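Local coordinates for protein CurD (Moorea producens 3L, PDB 5KP7) that probably acts as a hydroxymethylglutaryl-CoA synthase-type acyltransferase of the thiolase-like superfamily, holding a 4'-phosphopantetheine arm in its pocket, at residues L242-C247 / S272-F277; V262-R265 / Y270-F273; G283-M288 / E301-R306; N287-R290 / R294-P297. The protein carries 3 engineered substitutions. One frame throughout, in Å; residues are numbered along the deposited sequence.

In the fold
Interactions 1 and 2 meet on strand 270-273, an outermost strand of the mixed sheet within this chain, from two parts of the chain: helix 237-258 and the loop that follows it. Both are buried. Interaction 1 adjoins the 4'-phosphopantetheine and turns on a phenol-to-carbonyl hydrogen bond, whereas interaction 2 joins its two segments by apolar and phenol contacts alone. Interactions 3 and 4 share helix 278-293, farther from the ligand. Interaction 3 is a buried histidine-carboxylate bond between two helices; interaction 4, partly buried and the farthest of the four from the chain's centre, is a helix end turning into the next helix through one weak backbone hydrogen bond, a C-H...O contact and a methionine-alanine touch.

Interaction 1 of 4, residues L242-C247 / S272-F277; sequences LSYLDC and SFHTPF. With PNS (4'-phosphopantetheine), chain E.
The Tyr244 ring meets the carbonyl oxygen of His274 at its edge, near the ring plane, while Pro276 CD and the thiol sulfur of the 4'-phosphopantetheine approach it obliquely. His274 has Pro276 N over one face of its imidazole, and Phe277 offers a ring face to the pantetheine methyl C30, 3.8 Å from Phe277 CD1. Tyr244 reaches across because its CG lies anti to the backbone N (chi1 -177°), which carries the phenol off helix 237-258. There Tyr244 OH donates to His274 O at 2.7 Å, lying in the carbonyl plane with a C=O...O angle of 153°. The same hydroxyl rests 3.5 Å from Phe273 CB, at the end of the strand. Nearer the helix, Tyr244 CB lies 3.8 Å from S44 of the ligand, and Pro276 CB sits 3.9 Å from its O40. Tyr244, Pro276 and Phe277 thus line one stretch of the pantetheine pocket. Thr275 OG1 donates a hydrogen bond to Phe273 O (2.8 Å), from above the carbonyl plane. Tyr244 also packs on Met280 of helix 278-293 and edge-to-face with Phe348 of strand 343-351, which pairs with strand 270-273 and places the contact between helix and sheet edge.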
loop_
_atom_site.group_PDB
_atom_site.type_symbol
_atom_site.label_atom_id
_atom_site.label_comp_id
_atom_site.label_asym_id
_atom_site.label_seq_id
_atom_site.Cartn_x
_atom_site.Cartn_y
_atom_site.Cartn_z
ATOM N N LEU A 242 -6.082 13.628 3.736
ATOM C CA LEU A 242 -7.489 14.044 3.817
ATOM C C LEU A 242 -8.373 13.343 2.774
ATOM O O LEU A 242 -9.505 12.972 3.060
ATOM C CB LEU A 242 -7.619 15.581 3.726
ATOM C CG LEU A 242 -6.877 16.346 4.824
ATOM C CD1 LEU A 242 -6.722 17.829 4.459
ATOM C CD2 LEU A 242 -7.531 16.201 6.174
ATOM N N SER A 243 -7.842 13.158 1.569
ATOM C CA SER A 243 -8.566 12.487 0.516
ATOM C C SER A 243 -8.781 10.980 0.835
ATOM O O SER A 243 -9.871 10.441 0.655
ATOM C CB SER A 243 -7.813 12.661 -0.812
ATOM O OG SER A 243 -8.521 12.062 -1.876
ATOM N N TYR A 244 -7.740 10.333 1.345
ATOM C CA TYR A 244 -7.835 8.949 1.836
ATOM C C TYR A 244 -8.963 8.816 2.872
ATOM O O TYR A 244 -9.782 7.898 2.815
ATOM C CB TYR A 244 -6.510 8.537 2.436
ATOM C CG TYR A 244 -6.389 7.099 2.948
ATOM C CD1 TYR A 244 -7.014 6.690 4.108
ATOM C CD2 TYR A 244 -5.588 6.177 2.299
ATOM C CE1 TYR A 244 -6.863 5.405 4.588
ATOM C CE2 TYR A 244 -5.441 4.869 2.775
ATOM C CZ TYR A 244 -6.083 4.499 3.931
ATOM O OH TYR A 244 -5.946 3.230 4.441
ATOM N N LEU A 245 -8.996 9.736 3.831
ATOM C CA LEU A 245 -10.022 9.712 4.870
ATOM C C LEU A 245 -11.430 9.916 4.314
ATOM O O LEU A 245 -12.351 9.200 4.698
ATOM C CB LEU A 245 -9.707 10.771 5.935
ATOM C CG LEU A 245 -8.483 10.459 6.796
ATOM C CD1 LEU A 245 -7.968 11.700 7.514
ATOM C CD2 LEU A 245 -8.808 9.379 7.791
ATOM N N ASP A 246 -11.586 10.863 3.393
ATOM C CA ASP A 246 -12.857 11.063 2.691
ATOM C C ASP A 246 -13.297 9.779 1.963
ATOM O O ASP A 246 -14.443 9.396 2.034
ATOM C CB ASP A 246 -12.810 12.214 1.698
ATOM C CG ASP A 246 -12.850 13.596 2.334
ATOM O OD1 ASP A 246 -13.289 13.738 3.512
ATOM O OD2 ASP A 246 -12.496 14.569 1.610
ATOM N N CYS A 247 -12.384 9.129 1.266
ATOM C CA CYS A 247 -12.709 7.930 0.509
ATOM C C CYS A 247 -13.006 6.740 1.419
ATOM O O CYS A 247 -13.873 5.923 1.126
ATOM C CB CYS A 247 -11.591 7.594 -0.458
ATOM S SG CYS A 247 -11.545 8.695 -1.904
ATOM N N SER A 272 -8.167 -4.770 6.826
ATOM C CA SER A 272 -6.916 -4.525 6.109
ATOM C C SER A 272 -7.079 -3.291 5.241
ATOM O O SER A 272 -8.166 -3.075 4.662
ATOM C CB SER A 272 -6.520 -5.723 5.246
ATOM O OG SER A 272 -5.723 -6.630 6.026
ATOM N N PHE A 273 -6.025 -2.486 5.178
ATOM C CA PHE A 273 -6.091 -1.176 4.505
ATOM C C PHE A 273 -4.885 -1.012 3.598
ATOM O O PHE A 273 -3.796 -1.536 3.901
ATOM C CB PHE A 273 -5.982 -0.057 5.545
ATOM C CG PHE A 273 -7.144 0.058 6.534
ATOM C CD1 PHE A 273 -7.226 -0.774 7.634
ATOM C CD2 PHE A 273 -8.063 1.092 6.426
ATOM C CE1 PHE A 273 -8.238 -0.596 8.579
ATOM C CE2 PHE A 273 -9.081 1.278 7.362
ATOM C CZ PHE A 273 -9.178 0.396 8.429
ATOM N N HIS A 274 -5.036 -0.230 2.514
ATOM C CA HIS A 274 -3.880 0.334 1.863
ATOM C C HIS A 274 -3.121 1.099 2.947
ATOM O O HIS A 274 -3.715 1.904 3.648
ATOM C CB HIS A 274 -4.263 1.293 0.725
ATOM C CG HIS A 274 -3.083 2.000 0.170
ATOM N ND1 HIS A 274 -1.982 1.315 -0.264
ATOM C CD2 HIS A 274 -2.768 3.314 0.088
ATOM C CE1 HIS A 274 -1.049 2.163 -0.631
ATOM N NE2 HIS A 274 -1.498 3.383 -0.430
ATOM N N THR A 275 -1.810 0.821 3.088
ATOM C CA THR A 275 -1.019 1.281 4.218
ATOM C C THR A 275 0.214 2.067 3.762
ATOM O O THR A 275 1.309 1.519 3.617
ATOM C CB THR A 275 -0.632 0.071 5.117
ATOM O OG1 THR A 275 -1.816 -0.585 5.588
ATOM C CG2 THR A 275 0.161 0.551 6.341
ATOM N N PRO A 276 0.051 3.380 3.532
ATOM C CA PRO A 276 1.232 4.168 3.198
ATOM C C PRO A 276 2.254 4.172 4.338
ATOM O O PRO A 276 3.453 4.150 4.092
ATOM C CB PRO A 276 0.647 5.566 2.961
ATOM C CG PRO A 276 -0.757 5.329 2.581
ATOM C CD PRO A 276 -1.179 4.177 3.451
ATOM N N PHE A 277 1.745 4.182 5.570
ATOM C CA PHE A 277 2.505 3.970 6.797
ATOM C C PHE A 277 1.451 3.660 7.886
ATOM O O PHE A 277 0.293 4.095 7.779
ATOM C CB PHE A 277 3.386 5.154 7.208
ATOM C CG PHE A 277 2.669 6.475 7.298
ATOM C CD1 PHE A 277 2.419 7.208 6.153
ATOM C CD2 PHE A 277 2.296 7.018 8.538
ATOM C CE1 PHE A 277 1.788 8.444 6.216
ATOM C CE2 PHE A 277 1.636 8.256 8.593
ATOM C CZ PHE A 277 1.392 8.959 7.433
HETATM O O23 PNS E . 4.694 12.902 9.647
HETATM P P24 PNS E . 4.601 13.590 8.305
HETATM O O26 PNS E . 5.290 14.922 8.102
HETATM O O27 PNS E . 5.230 12.635 7.147
HETATM C C28 PNS E . 4.890 11.259 7.041
HETATM C C29 PNS E . 6.098 10.417 6.628
HETATM C C30 PNS E . 5.760 8.979 6.264
HETATM C C31 PNS E . 7.505 10.996 6.916
HETATM C C32 PNS E . 6.267 10.925 5.103
HETATM O O33 PNS E . 7.375 10.275 4.418
HETATM C C34 PNS E . 5.120 10.813 4.120
HETATM O O35 PNS E . 4.237 11.666 4.094
HETATM N N36 PNS E . 5.086 9.710 3.373
HETATM C C37 PNS E . 3.857 9.216 2.791
HETATM C C38 PNS E . 3.472 9.848 1.477
HETATM C C39 PNS E . 2.185 9.147 1.110
HETATM O O40 PNS E . 2.223 8.135 0.422
HETATM N N41 PNS E . 1.061 9.670 1.610
HETATM C C42 PNS E . -0.216 9.056 1.321
HETATM C C43 PNS E . -1.332 9.592 2.192
HETATM S S44 PNS E . -2.824 8.773 1.596
#

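Interaction 2 of 4, residues V262-R265 / Y270-F273; sequences VDYR and YLSF
The loop that sends Tyr264 across to Leu271 and Phe273 is pinned at Asp263 OD2, which accepts from the backbone N of Arg265 at 2.9 Å and from that of Glu266. The first of these bonds closes an Asx turn; it is bent, at 132°, and its N-H comes from above the carboxylate plane. Asp263 OD1 meanwhile forms a salt bridge with Lys293. Set off by this turn, Tyr264 has CG opposite its backbone N (chi1 -171°), and the ring extends to the strand. Its hydroxyl oxygen lies 3.5 Å from Leu271 CD1, and Tyr264 CZ is 3.7 Å from the same methyl, which comes at the ring obliquely. Leu271 and Phe273, two residues apart on strand 270-273, turn to the same side of this edge strand, which runs parallel to strand 343-351 in the mixed sheet. Tyr264 OH also reaches the rim of the Phe273 ring near its plane, 3.6 Å from Phe273 CZ, the two side chains arriving from opposite directions. Replacing Tyr264 with alanine would probably take away the phenol's cover of Leu271 CD1 and its contact with the Phe273 rim, opening a gap between loop and strand. Elsewhere round the ring, Tyr252 of helix 237-258 meets it edge-to-face and Met288 of helix 278-293 packs against it, while Tyr264 O accepts from Arg307.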
loop_
_atom_site.group_PDB
_atom_site.type_symbol
_atom_site.label_atom_id
_atom_site.label_comp_id
_atom_site.label_asym_id
_atom_site.label_seq_id
_atom_site.Cartn_x
_atom_site.Cartn_y
_atom_site.Cartn_z
ATOM N N VAL A 262 -25.020 -4.388 7.756
ATOM C CA VAL A 262 -23.603 -4.524 8.083
ATOM C C VAL A 262 -23.201 -3.518 9.169
ATOM O O VAL A 262 -23.737 -2.407 9.219
ATOM C CB VAL A 262 -22.715 -4.412 6.833
ATOM C CG1 VAL A 262 -22.619 -2.970 6.333
ATOM C CG2 VAL A 262 -21.339 -4.985 7.114
ATOM N N ASP A 263 -22.310 -3.943 10.059
ATOM C CA ASP A 263 -21.817 -3.120 11.164
ATOM C C ASP A 263 -20.304 -3.077 11.123
ATOM O O ASP A 263 -19.685 -4.117 11.000
ATOM C CB ASP A 263 -22.285 -3.692 12.508
ATOM C CG ASP A 263 -21.916 -2.798 13.668
ATOM O OD1 ASP A 263 -22.773 -1.956 14.047
ATOM O OD2 ASP A 263 -20.794 -2.918 14.190
ATOM N N TYR A 264 -19.720 -1.885 11.226
ATOM C CA TYR A 264 -18.283 -1.727 11.049
ATOM C C TYR A 264 -17.464 -2.464 12.117
ATOM O O TYR A 264 -16.364 -2.888 11.832
ATOM C CB TYR A 264 -17.905 -0.258 11.029
ATOM C CG TYR A 264 -16.488 0.033 10.641
ATOM C CD1 TYR A 264 -16.054 -0.101 9.307
ATOM C CD2 TYR A 264 -15.584 0.495 11.572
ATOM C CE1 TYR A 264 -14.747 0.166 8.945
ATOM C CE2 TYR A 264 -14.277 0.784 11.217
ATOM C CZ TYR A 264 -13.879 0.631 9.895
ATOM O OH TYR A 264 -12.598 0.917 9.516
ATOM N N ARG A 265 -18.005 -2.609 13.325
ATOM C CA ARG A 265 -17.346 -3.432 14.344
ATOM C C ARG A 265 -17.743 -4.888 14.230
ATOM O O ARG A 265 -16.890 -5.758 14.182
ATOM C CB ARG A 265 -17.640 -2.943 15.760
ATOM C CG ARG A 265 -16.918 -3.787 16.810
ATOM C CD ARG A 265 -16.780 -3.113 18.164
ATOM N NE ARG A 265 -17.964 -2.360 18.529
ATOM C CZ ARG A 265 -17.983 -1.239 19.270
ATOM N NH1 ARG A 265 -16.862 -0.686 19.769
ATOM N NH2 ARG A 265 -19.152 -0.654 19.519
ATOM N N TYR A 270 -11.460 -8.740 11.108
ATOM C CA TYR A 270 -10.238 -7.971 10.865
ATOM C C TYR A 270 -10.507 -6.936 9.780
ATOM O O TYR A 270 -11.463 -7.088 9.003
ATOM C CB TYR A 270 -9.095 -8.888 10.425
ATOM C CG TYR A 270 -8.745 -9.886 11.494
ATOM C CD1 TYR A 270 -7.985 -9.512 12.592
ATOM C CD2 TYR A 270 -9.247 -11.167 11.444
ATOM C CE1 TYR A 270 -7.704 -10.410 13.604
ATOM C CE2 TYR A 270 -8.971 -12.088 12.456
ATOM C CZ TYR A 270 -8.206 -11.707 13.537
ATOM O OH TYR A 270 -7.959 -12.593 14.582
ATOM N N LEU A 271 -9.671 -5.907 9.751
ATOM C CA LEU A 271 -9.688 -4.879 8.708
ATOM C C LEU A 271 -8.290 -4.700 8.160
ATOM O O LEU A 271 -7.336 -4.537 8.926
ATOM C CB LEU A 271 -10.182 -3.559 9.292
ATOM C CG LEU A 271 -11.617 -3.561 9.805
ATOM C CD1 LEU A 271 -11.835 -2.343 10.681
ATOM C CD2 LEU A 271 -12.637 -3.621 8.677
ATOM N N SER A 272 -8.167 -4.770 6.826
ATOM C CA SER A 272 -6.916 -4.525 6.109
ATOM C C SER A 272 -7.079 -3.291 5.241
ATOM O O SER A 272 -8.166 -3.075 4.662
ATOM C CB SER A 272 -6.520 -5.723 5.246
ATOM O OG SER A 272 -5.723 -6.630 6.026
ATOM N N PHE A 273 -6.025 -2.486 5.178
ATOM C CA PHE A 273 -6.091 -1.176 4.505
ATOM C C PHE A 273 -4.885 -1.012 3.598
ATOM O O PHE A 273 -3.796 -1.536 3.901
ATOM C CB PHE A 273 -5.982 -0.057 5.545
ATOM C CG PHE A 273 -7.144 0.058 6.534
ATOM C CD1 PHE A 273 -7.226 -0.774 7.634
ATOM C CD2 PHE A 273 -8.063 1.092 6.426
ATOM C CE1 PHE A 273 -8.238 -0.596 8.579
ATOM C CE2 PHE A 273 -9.081 1.278 7.362
ATOM C CZ PHE A 273 -9.178 0.396 8.429
#

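Interaction 3 of 4, residues G283-M288 / E301-R306; sequences GAHRNM and EADFQR
His285 leaves helix 278-293 at CB and turns its imidazole across to Asp303 and Phe304 of helix 297-307, with CG anti to the backbone N (chi1 168°). On one branch of the ring, ND1 lies 3.8 Å from Phe304 CB and approaches the edge of the phenyl near its plane. CE1 comes next, 3.4 Å from the backbone N of Phe304. On the other branch, CD2 packs on Leu271 CD1 of strand 270-273. At the tip, NE2 donates to Asp303 OD2 at 2.7 Å with an N-H...O angle of 154°. The acceptor lies in the imidazole plane and uses its anti lone pair, the one turned away from the other carboxylate oxygen; ring and carboxylate are nearly coplanar, 15° apart. The imidazole and phenyl rings meet obliquely, 6.0 Å between centroids. This pairing ties the two helices together by a His-carboxylate hydrogen bond flanked by the CB and ring edge of Phe304. Asp303 OD1 is held in turn by Arg306 NH1 at 2.8 Å and by Arg307 NE, so its carboxylate is gripped on both oxygens. Exchanging His285 for a leucine would probably leave Asp303 OD2 without this N-H donor and its carboxylate less firmly set in rotation. The bond puts a proton on NE2; the buried carboxylate beside it would probably favour this tautomer and polarise the ring, an effect the two arginines on OD1 are likely to temper.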
loop_
_atom_site.group_PDB
_atom_site.type_symbol
_atom_site.label_atom_id
_atom_site.label_comp_id
_atom_site.label_asym_id
_atom_site.label_seq_id
_atom_site.Cartn_x
_atom_site.Cartn_y
_atom_site.Cartn_z
ATOM N N GLY A 283 -4.997 6.291 12.411
ATOM C CA GLY A 283 -5.865 7.475 12.333
ATOM C C GLY A 283 -7.172 7.285 11.570
ATOM O O GLY A 283 -8.223 7.750 12.004
ATOM N N ALA A 284 -7.107 6.595 10.434
ATOM C CA ALA A 284 -8.308 6.286 9.653
ATOM C C ALA A 284 -9.302 5.394 10.402
ATOM O O ALA A 284 -10.504 5.672 10.441
ATOM C CB ALA A 284 -7.931 5.672 8.308
ATOM N N HIS A 285 -8.783 4.343 11.029
ATOM C CA HIS A 285 -9.610 3.433 11.801
ATOM C C HIS A 285 -10.274 4.203 12.958
ATOM O O HIS A 285 -11.459 4.002 13.222
ATOM C CB HIS A 285 -8.757 2.267 12.331
ATOM C CG HIS A 285 -9.432 1.436 13.371
ATOM N ND1 HIS A 285 -9.198 1.620 14.713
ATOM C CD2 HIS A 285 -10.328 0.429 13.280
ATOM C CE1 HIS A 285 -9.927 0.770 15.410
ATOM N NE2 HIS A 285 -10.617 0.033 14.564
ATOM N N ARG A 286 -9.516 5.071 13.614
ATOM C CA ARG A 286 -10.046 5.874 14.721
ATOM C C ARG A 286 -11.180 6.774 14.217
ATOM O O ARG A 286 -12.257 6.837 14.826
ATOM C CB ARG A 286 -8.935 6.708 15.342
ATOM C CG ARG A 286 -9.375 7.688 16.443
ATOM C CD ARG A 286 -8.375 8.841 16.523
ATOM N NE ARG A 286 -7.089 8.336 16.870
ATOM C CZ ARG A 286 -5.904 8.621 16.331
ATOM N NH1 ARG A 286 -5.693 9.553 15.408
ATOM N NH2 ARG A 286 -4.868 7.960 16.824
ATOM N N ASN A 287 -10.961 7.425 13.073
ATOM C CA ASN A 287 -11.990 8.299 12.501
ATOM C C ASN A 287 -13.270 7.522 12.168
ATOM O O ASN A 287 -14.389 7.954 12.481
ATOM C CB ASN A 287 -11.430 9.004 11.263
ATOM C CG ASN A 287 -12.377 10.042 10.696
ATOM O OD1 ASN A 287 -12.689 10.018 9.499
ATOM N ND2 ASN A 287 -12.795 10.975 11.523
ATOM N N MET A 288 -13.107 6.358 11.551
ATOM C CA MET A 288 -14.252 5.513 11.251
ATOM C C MET A 288 -15.017 5.048 12.499
ATOM O O MET A 288 -16.253 5.104 12.534
ATOM C CB MET A 288 -13.828 4.286 10.446
ATOM C CG MET A 288 -13.260 4.613 9.058
ATOM S SD MET A 288 -14.522 5.085 7.861
ATOM C CE MET A 288 -15.176 3.470 7.475
ATOM N N GLU A 301 -8.732 2.088 20.717
ATOM C CA GLU A 301 -7.360 1.572 20.715
ATOM C C GLU A 301 -7.334 0.048 20.882
ATOM O O GLU A 301 -6.528 -0.630 20.224
ATOM C CB GLU A 301 -6.481 2.296 21.755
ATOM C CG GLU A 301 -5.079 1.695 21.954
ATOM C CD GLU A 301 -4.215 1.592 20.712
ATOM O OE1 GLU A 301 -4.526 2.212 19.662
ATOM O OE2 GLU A 301 -3.200 0.826 20.765
ATOM N N ALA A 302 -8.190 -0.491 21.756
ATOM C CA ALA A 302 -8.285 -1.954 21.896
ATOM C C ALA A 302 -8.739 -2.598 20.585
ATOM O O ALA A 302 -8.214 -3.631 20.181
ATOM C CB ALA A 302 -9.232 -2.336 23.026
ATOM N N ASP A 303 -9.715 -1.963 19.919
ATOM C CA ASP A 303 -10.224 -2.458 18.659
ATOM C C ASP A 303 -9.141 -2.401 17.580
ATOM O O ASP A 303 -9.019 -3.354 16.774
ATOM C CB ASP A 303 -11.472 -1.660 18.226
ATOM C CG ASP A 303 -12.165 -2.287 17.037
ATOM O OD1 ASP A 303 -12.771 -3.390 17.184
ATOM O OD2 ASP A 303 -12.077 -1.718 15.942
ATOM N N PHE A 304 -8.354 -1.315 17.567
ATOM C CA PHE A 304 -7.220 -1.196 16.654
ATOM C C PHE A 304 -6.242 -2.375 16.819
ATOM O O PHE A 304 -5.839 -3.025 15.839
ATOM C CB PHE A 304 -6.494 0.129 16.844
ATOM C CG PHE A 304 -5.236 0.231 16.061
ATOM C CD1 PHE A 304 -5.277 0.477 14.702
ATOM C CD2 PHE A 304 -4.003 0.033 16.667
ATOM C CE1 PHE A 304 -4.106 0.553 13.959
ATOM C CE2 PHE A 304 -2.826 0.100 15.929
ATOM C CZ PHE A 304 -2.875 0.362 14.576
ATOM N N GLN A 305 -5.857 -2.654 18.060
ATOM C CA GLN A 305 -4.883 -3.722 18.277
ATOM C C GLN A 305 -5.422 -5.076 17.851
ATOM O O GLN A 305 -4.697 -5.890 17.289
ATOM C CB GLN A 305 -4.397 -3.773 19.727
ATOM C CG GLN A 305 -3.152 -4.635 19.888
ATOM C CD GLN A 305 -2.601 -4.629 21.287
ATOM O OE1 GLN A 305 -1.752 -3.814 21.617
ATOM N NE2 GLN A 305 -3.118 -5.522 22.160
ATOM N N ARG A 306 -6.701 -5.319 18.122
ATOM C CA ARG A 306 -7.322 -6.607 17.816
ATOM C C ARG A 306 -7.511 -6.812 16.317
ATOM O O ARG A 306 -7.208 -7.882 15.812
ATOM C CB ARG A 306 -8.678 -6.716 18.508
ATOM C CG ARG A 306 -9.392 -8.041 18.277
ATOM C CD ARG A 306 -10.647 -8.205 19.125
ATOM N NE ARG A 306 -11.601 -7.116 18.879
ATOM C CZ ARG A 306 -12.637 -7.136 18.036
ATOM N NH1 ARG A 306 -13.411 -6.048 17.965
ATOM N NH2 ARG A 306 -12.932 -8.200 17.286
#

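Interaction 4 of 4, residues N287-R290 / R294-P297; sequences NMMR and RAKP
Met289 and Ala295 meet side chain to side chain, whereas the side chains of Arg290 and Arg294 set off away from the facing segment and the two residues meet through the backbone. The three side-chain torsions of Met289 (chi1 -71°) all turn in the same sense, which curls the chain and brings its CE to 4.3 Å from Ala295 CB. Ala295 CB also lies 4.1 Å from Met289 O, so Ala295 is folded back against the last turns of the helix. Arg290 contributes its carbonyl: Arg294 N donates to Arg290 O at 3.2 Å, but the bond is weak, with an N-H...O angle of only 124°. Arg294 CA makes a C-H...O contact with the same Arg290 O, also 3.2 Å long. Arg294 has positive phi (51°) and is the first residue to leave helical geometry; this turns the chain sharply out of helix 278-293. Arg294 CG passes 4.2 Å from Arg290 O before the side chain extends to NE. Outside this contact, Arg290 NH1 forms a salt bridge with an acidic side chain of another protein chain. The turn hands the chain directly to helix 297-307, whose N-cap, Lys296, has its backbone N bonded to Glu299 OE1. Met289 packs on Ile300 and Asp303 of that helix and on Tyr264 of the loop before strand 270-273, and Ala295 also touches Ile300, so the connection lies folded against both helices.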
loop_
_atom_site.group_PDB
_atom_site.type_symbol
_atom_site.label_atom_id
_atom_site.label_comp_id
_atom_site.label_asym_id
_atom_site.label_seq_id
_atom_site.Cartn_x
_atom_site.Cartn_y
_atom_site.Cartn_z
ATOM N N ASN A 287 -10.961 7.425 13.073
ATOM C CA ASN A 287 -11.990 8.299 12.501
ATOM C C ASN A 287 -13.270 7.522 12.168
ATOM O O ASN A 287 -14.389 7.954 12.481
ATOM C CB ASN A 287 -11.430 9.004 11.263
ATOM C CG ASN A 287 -12.377 10.042 10.696
ATOM O OD1 ASN A 287 -12.689 10.018 9.499
ATOM N ND2 ASN A 287 -12.795 10.975 11.523
ATOM N N MET A 288 -13.107 6.358 11.551
ATOM C CA MET A 288 -14.252 5.513 11.251
ATOM C C MET A 288 -15.017 5.048 12.499
ATOM O O MET A 288 -16.253 5.104 12.534
ATOM C CB MET A 288 -13.828 4.286 10.446
ATOM C CG MET A 288 -13.260 4.613 9.058
ATOM S SD MET A 288 -14.522 5.085 7.861
ATOM C CE MET A 288 -15.176 3.470 7.475
ATOM N N MET A 289 -14.279 4.573 13.506
ATOM C CA MET A 289 -14.895 4.114 14.767
ATOM C C MET A 289 -15.617 5.258 15.507
ATOM O O MET A 289 -16.727 5.056 16.018
ATOM C CB MET A 289 -13.867 3.445 15.678
ATOM C CG MET A 289 -13.372 2.080 15.188
ATOM S SD MET A 289 -14.635 0.793 15.205
ATOM C CE MET A 289 -14.804 0.471 16.955
ATOM N N ARG A 290 -15.000 6.437 15.555
ATOM C CA ARG A 290 -15.617 7.628 16.202
ATOM C C ARG A 290 -16.952 7.963 15.509
ATOM O O ARG A 290 -17.964 8.160 16.179
ATOM C CB ARG A 290 -14.627 8.811 16.152
ATOM C CG ARG A 290 -14.849 10.042 17.032
ATOM C CD ARG A 290 -13.546 10.882 17.160
ATOM N NE ARG A 290 -12.881 11.081 15.854
ATOM C CZ ARG A 290 -11.557 11.228 15.629
ATOM N NH1 ARG A 290 -10.664 11.259 16.625
ATOM N NH2 ARG A 290 -11.120 11.364 14.374
ATOM N N ARG A 294 -19.463 5.751 17.552
ATOM C CA ARG A 294 -19.332 6.676 18.700
ATOM C C ARG A 294 -18.478 6.109 19.826
ATOM O O ARG A 294 -18.762 6.313 21.028
ATOM C CB ARG A 294 -20.714 7.059 19.229
ATOM C CG ARG A 294 -21.614 7.620 18.152
ATOM C CD ARG A 294 -23.065 7.545 18.575
ATOM N NE ARG A 294 -23.815 8.623 17.939
ATOM C CZ ARG A 294 -23.851 9.892 18.363
ATOM N NH1 ARG A 294 -23.180 10.288 19.457
ATOM N NH2 ARG A 294 -24.574 10.781 17.684
ATOM N N ALA A 295 -17.420 5.395 19.440
ATOM C CA ALA A 295 -16.599 4.668 20.399
ATOM C C ALA A 295 -15.688 5.631 21.140
ATOM O O ALA A 295 -15.285 6.659 20.589
ATOM C CB ALA A 295 -15.775 3.610 19.685
ATOM N N LYS A 296 -15.365 5.279 22.384
ATOM C CA LYS A 296 -14.478 6.077 23.236
ATOM C C LYS A 296 -13.013 5.743 22.907
ATOM O O LYS A 296 -12.758 4.697 22.322
ATOM C CB LYS A 296 -14.761 5.777 24.695
ATOM C CG LYS A 296 -16.155 6.196 25.149
ATOM C CD LYS A 296 -16.513 5.630 26.519
ATOM C CE LYS A 296 -15.524 6.046 27.609
ATOM N NZ LYS A 296 -16.011 5.677 28.969
ATOM N N PRO A 297 -12.056 6.631 23.274
ATOM C CA PRO A 297 -10.654 6.433 22.834
ATOM C C PRO A 297 -10.034 5.086 23.263
ATOM O O PRO A 297 -9.407 4.430 22.433
ATOM C CB PRO A 297 -9.904 7.609 23.488
ATOM C CG PRO A 297 -10.959 8.667 23.657
ATOM C CD PRO A 297 -12.216 7.910 24.003
#